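PDB 2D42: non-toxic crystal protein from Bacillus thuringiensis, which is of uncertain function and non-toxic, yet closely resembles the beta-pore-forming toxins in structure and probably shares their ancestry. Local coordinates for residues A[82-94]-A[222-234]. Residues are numbered along the deposited sequence; the frame is centred on the assembly and turned at random.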
loop_
_atom_site.group_PDB
_atom_site.type_symbol
_atom_site.label_atom_id
_atom_site.label_comp_id
_atom_site.label_asym_id
_atom_site.label_seq_id
_atom_site.Cartn_x
_atom_site.Cartn_y
_atom_site.Cartn_z
ATOM N N THR A 82 -4.571 17.397 0.736
ATOM C CA THR A 82 -4.734 15.988 1.052
ATOM C C THR A 82 -5.038 15.156 -0.176
ATOM O O THR A 82 -6.033 15.393 -0.856
ATOM C CB THR A 82 -5.877 15.775 2.046
ATOM O OG1 THR A 82 -5.558 16.424 3.279
ATOM C CG2 THR A 82 -6.096 14.288 2.292
ATOM N N SER A 83 -4.180 14.183 -0.454
ATOM C CA SER A 83 -4.382 13.295 -1.592
ATOM C C SER A 83 -4.603 11.884 -1.049
ATOM O O SER A 83 -4.007 11.493 -0.045
ATOM C CB SER A 83 -3.164 13.323 -2.520
ATOM O OG SER A 83 -2.988 14.610 -3.095
ATOM N N ARG A 84 -5.463 11.124 -1.714
ATOM C CA ARG A 84 -5.777 9.775 -1.274
ATOM C C ARG A 84 -5.259 8.680 -2.183
ATOM O O ARG A 84 -5.152 8.857 -3.396
ATOM C CB ARG A 84 -7.293 9.616 -1.136
ATOM C CG ARG A 84 -7.741 8.194 -0.840
ATOM C CD ARG A 84 -9.205 8.149 -0.434
ATOM N NE ARG A 84 -9.474 9.021 0.709
ATOM C CZ ARG A 84 -10.641 9.087 1.344
ATOM N NH1 ARG A 84 -11.656 8.329 0.954
ATOM N NH2 ARG A 84 -10.794 9.917 2.368
ATOM N N THR A 85 -4.930 7.544 -1.577
ATOM C CA THR A 85 -4.472 6.380 -2.317
ATOM C C THR A 85 -5.251 5.207 -1.750
ATOM O O THR A 85 -5.504 5.142 -0.545
ATOM C CB THR A 85 -2.968 6.120 -2.131
ATOM O OG1 THR A 85 -2.715 5.717 -0.778
ATOM C CG2 THR A 85 -2.175 7.373 -2.445
ATOM N N SER A 86 -5.648 4.292 -2.620
ATOM C CA SER A 86 -6.406 3.132 -2.194
ATOM C C SER A 86 -5.786 1.849 -2.751
ATOM O O SER A 86 -5.303 1.835 -3.882
ATOM C CB SER A 86 -7.846 3.271 -2.677
ATOM O OG SER A 86 -8.625 2.175 -2.245
ATOM N N SER A 87 -5.780 0.782 -1.954
ATOM C CA SER A 87 -5.230 -0.496 -2.403
ATOM C C SER A 87 -6.245 -1.608 -2.168
ATOM O O SER A 87 -7.169 -1.452 -1.371
ATOM C CB SER A 87 -3.948 -0.826 -1.645
ATOM O OG SER A 87 -4.237 -1.182 -0.307
ATOM N N GLN A 88 -6.071 -2.730 -2.860
ATOM C CA GLN A 88 -6.975 -3.859 -2.695
ATOM C C GLN A 88 -6.327 -5.139 -3.165
ATOM O O GLN A 88 -5.924 -5.255 -4.323
ATOM C CB GLN A 88 -8.271 -3.645 -3.489
ATOM C CG GLN A 88 -9.300 -4.745 -3.280
ATOM C CD GLN A 88 -10.491 -4.619 -4.208
ATOM O OE1 GLN A 88 -11.533 -5.225 -3.979
ATOM N NE2 GLN A 88 -10.336 -3.841 -5.269
ATOM N N THR A 89 -6.235 -6.112 -2.268
ATOM C CA THR A 89 -5.640 -7.393 -2.616
ATOM C C THR A 89 -6.557 -8.263 -3.463
ATOM O O THR A 89 -7.768 -8.323 -3.232
ATOM C CB THR A 89 -5.287 -8.203 -1.362
ATOM O OG1 THR A 89 -4.317 -7.483 -0.594
ATOM C CG2 THR A 89 -4.740 -9.594 -1.756
ATOM N N ARG A 90 -5.960 -8.942 -4.437
ATOM C CA ARG A 90 -6.679 -9.863 -5.300
ATOM C C ARG A 90 -6.287 -11.276 -4.852
ATOM O O ARG A 90 -7.147 -12.095 -4.504
ATOM C CB ARG A 90 -6.282 -9.661 -6.758
ATOM C CG ARG A 90 -6.821 -10.739 -7.672
ATOM C CD ARG A 90 -6.308 -10.588 -9.092
ATOM N NE ARG A 90 -6.881 -11.606 -9.966
ATOM C CZ ARG A 90 -6.596 -11.732 -11.257
ATOM N NH1 ARG A 90 -5.740 -10.898 -11.834
ATOM N NH2 ARG A 90 -7.175 -12.687 -11.974
ATOM N N ASP A 91 -4.985 -11.553 -4.868
ATOM C CA ASP A 91 -4.481 -12.850 -4.429
ATOM C C ASP A 91 -3.599 -12.654 -3.203
ATOM O O ASP A 91 -2.489 -12.114 -3.296
ATOM C CB ASP A 91 -3.686 -13.541 -5.538
ATOM C CG ASP A 91 -4.548 -13.879 -6.750
ATOM O OD1 ASP A 91 -5.772 -14.060 -6.575
ATOM O OD2 ASP A 91 -4.001 -13.983 -7.866
ATOM N N GLY A 92 -4.105 -13.082 -2.053
ATOM C CA GLY A 92 -3.354 -12.933 -0.825
ATOM C C GLY A 92 -3.279 -14.187 0.030
ATOM O O GLY A 92 -3.555 -15.297 -0.424
ATOM N N VAL A 93 -2.912 -13.995 1.291
ATOM C CA VAL A 93 -2.774 -15.101 2.221
ATOM C C VAL A 93 -3.037 -14.593 3.631
ATOM O O VAL A 93 -2.891 -13.400 3.895
ATOM C CB VAL A 93 -1.350 -15.705 2.134
ATOM C CG1 VAL A 93 -0.301 -14.643 2.484
ATOM C CG2 VAL A 93 -1.234 -16.915 3.068
ATOM N N THR A 94 -3.445 -15.489 4.526
ATOM C CA THR A 94 -3.714 -15.116 5.915
ATOM C C THR A 94 -3.564 -16.292 6.872
ATOM O O THR A 94 -3.787 -17.448 6.502
ATOM C CB THR A 94 -5.145 -14.547 6.090
ATOM O OG1 THR A 94 -5.326 -14.112 7.445
ATOM C CG2 THR A 94 -6.184 -15.603 5.769
ATOM N N PHE A 222 5.766 -16.129 -0.189
ATOM C CA PHE A 222 4.490 -15.982 -0.880
ATOM C C PHE A 222 4.531 -14.840 -1.886
ATOM O O PHE A 222 5.096 -13.781 -1.618
ATOM C CB PHE A 222 3.359 -15.710 0.123
ATOM C CG PHE A 222 2.039 -15.382 -0.527
ATOM C CD1 PHE A 222 1.259 -16.381 -1.099
ATOM C CD2 PHE A 222 1.599 -14.060 -0.611
ATOM C CE1 PHE A 222 0.055 -16.069 -1.753
ATOM C CE2 PHE A 222 0.408 -13.739 -1.257
ATOM C CZ PHE A 222 -0.367 -14.742 -1.831
ATOM N N THR A 223 3.938 -15.060 -3.053
ATOM C CA THR A 223 3.870 -14.003 -4.051
ATOM C C THR A 223 2.424 -13.869 -4.502
ATOM O O THR A 223 1.847 -14.789 -5.081
ATOM C CB THR A 223 4.784 -14.273 -5.262
ATOM O OG1 THR A 223 6.152 -14.186 -4.844
ATOM C CG2 THR A 223 4.543 -13.225 -6.359
ATOM N N GLY A 224 1.843 -12.715 -4.196
ATOM C CA GLY A 224 0.466 -12.454 -4.551
ATOM C C GLY A 224 0.317 -11.235 -5.443
ATOM O O GLY A 224 1.293 -10.729 -6.008
ATOM N N GLU A 225 -0.909 -10.742 -5.538
ATOM C CA GLU A 225 -1.189 -9.616 -6.403
ATOM C C GLU A 225 -2.322 -8.734 -5.905
ATOM O O GLU A 225 -3.255 -9.198 -5.246
ATOM C CB GLU A 225 -1.530 -10.157 -7.789
ATOM C CG GLU A 225 -1.842 -9.123 -8.840
ATOM C CD GLU A 225 -2.479 -9.756 -10.061
ATOM O OE1 GLU A 225 -1.973 -10.805 -10.517
ATOM O OE2 GLU A 225 -3.484 -9.209 -10.559
ATOM N N GLY A 226 -2.233 -7.451 -6.239
ATOM C CA GLY A 226 -3.266 -6.508 -5.856
ATOM C C GLY A 226 -3.294 -5.324 -6.813
ATOM O O GLY A 226 -2.798 -5.408 -7.936
ATOM N N THR A 227 -3.872 -4.217 -6.370
ATOM C CA THR A 227 -3.924 -3.008 -7.182
ATOM C C THR A 227 -3.935 -1.817 -6.233
ATOM O O THR A 227 -4.262 -1.959 -5.058
ATOM C CB THR A 227 -5.217 -2.928 -8.041
ATOM O OG1 THR A 227 -6.353 -2.901 -7.177
ATOM C CG2 THR A 227 -5.331 -4.118 -8.977
ATOM N N ILE A 228 -3.545 -0.651 -6.739
ATOM C CA ILE A 228 -3.564 0.572 -5.949
ATOM C C ILE A 228 -3.934 1.686 -6.908
ATOM O O ILE A 228 -3.663 1.598 -8.100
ATOM C CB ILE A 228 -2.199 0.935 -5.331
ATOM C CG1 ILE A 228 -1.155 1.110 -6.436
ATOM C CG2 ILE A 228 -1.782 -0.112 -4.309
ATOM C CD1 ILE A 228 0.169 1.620 -5.924
ATOM N N SER A 229 -4.558 2.730 -6.385
ATOM C CA SER A 229 -4.938 3.865 -7.201
ATOM C C SER A 229 -4.929 5.069 -6.288
ATOM O O SER A 229 -5.127 4.939 -5.081
ATOM C CB SER A 229 -6.337 3.660 -7.783
ATOM O OG SER A 229 -7.300 3.681 -6.751
ATOM N N GLY A 230 -4.681 6.244 -6.848
ATOM C CA GLY A 230 -4.673 7.430 -6.017
ATOM C C GLY A 230 -4.158 8.667 -6.708
ATOM O O GLY A 230 -3.944 8.686 -7.921
ATOM N N GLN A 231 -3.956 9.712 -5.922
ATOM C CA GLN A 231 -3.458 10.975 -6.445
ATOM C C GLN A 231 -2.383 11.510 -5.525
ATOM O O GLN A 231 -2.328 11.148 -4.350
ATOM C CB GLN A 231 -4.600 11.983 -6.535
ATOM C CG GLN A 231 -5.674 11.586 -7.524
ATOM C CD GLN A 231 -6.951 12.385 -7.346
ATOM O OE1 GLN A 231 -7.704 12.595 -8.302
ATOM N NE2 GLN A 231 -7.213 12.820 -6.119
ATOM N N ILE A 232 -1.523 12.370 -6.060
ATOM C CA ILE A 232 -0.464 12.966 -5.261
ATOM C C ILE A 232 -0.005 14.289 -5.866
ATOM O O ILE A 232 0.029 14.446 -7.093
ATOM C CB ILE A 232 0.775 12.047 -5.162
ATOM C CG1 ILE A 232 1.431 11.907 -6.530
ATOM C CG2 ILE A 232 0.378 10.667 -4.680
ATOM C CD1 ILE A 232 2.804 11.292 -6.465
ATOM N N GLY A 233 0.342 15.230 -4.995
ATOM C CA GLY A 233 0.838 16.520 -5.443
ATOM C C GLY A 233 2.264 16.291 -5.903
ATOM O O GLY A 233 3.059 15.716 -5.159
ATOM N N LEU A 234 2.584 16.726 -7.120
ATOM C CA LEU A 234 3.911 16.531 -7.697
ATOM C C LEU A 234 4.837 17.737 -7.570
ATOM O O LEU A 234 6.026 17.591 -7.266
ATOM C CB LEU A 234 3.772 16.140 -9.179
ATOM C CG LEU A 234 3.023 14.818 -9.414
ATOM C CD1 LEU A 234 2.843 14.561 -10.907
ATOM C CD2 LEU A 234 3.800 13.680 -8.749
#
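V93 lays its CG1 over one face of the F222 ring, 3.9 Å from V93 CG1 to the ring centroid, while D91 O sits in plane at the ring's edge. The methyl gets there because V93 CG1 stands between its own backbone N and carbonyl carbon (chi1 60°). The other flat pair, the R90 guanidinium and E225 carboxylate, belongs to side chains lying side by side, planes 89° apart; E225 OE2 comes to the guanidinium edge, R90 NH1 meeting its syn side at 3.1 Å. The same residues form a classic beta bulge, next to the F222 contact: E225 O accepts from R90 N at 2.8 Å and from D91 N at 2.9 Å, and E225 N returns a bond to a lone pair of D91 O. Beyond it the strands pair antiparallel: S86 with S229 and Q88 with T227 are hydrogen-bonded pairs, and glycines G226 and G230 face T89 and T85. On the face carrying T85, S87, T89 and I228, I228 CG2 packs against S87 CB at 3.5 Å, and S87 OG is hydrogen-bonded to E121 O of strand 114-122. The bulge coincides with the corner between strands 82-89 and 92-94 in the elongated, aerolysin-like body; E225 binds that corner through both backbone and carboxylate, and R90 may offset repulsion between the D91 and E225 carboxylates.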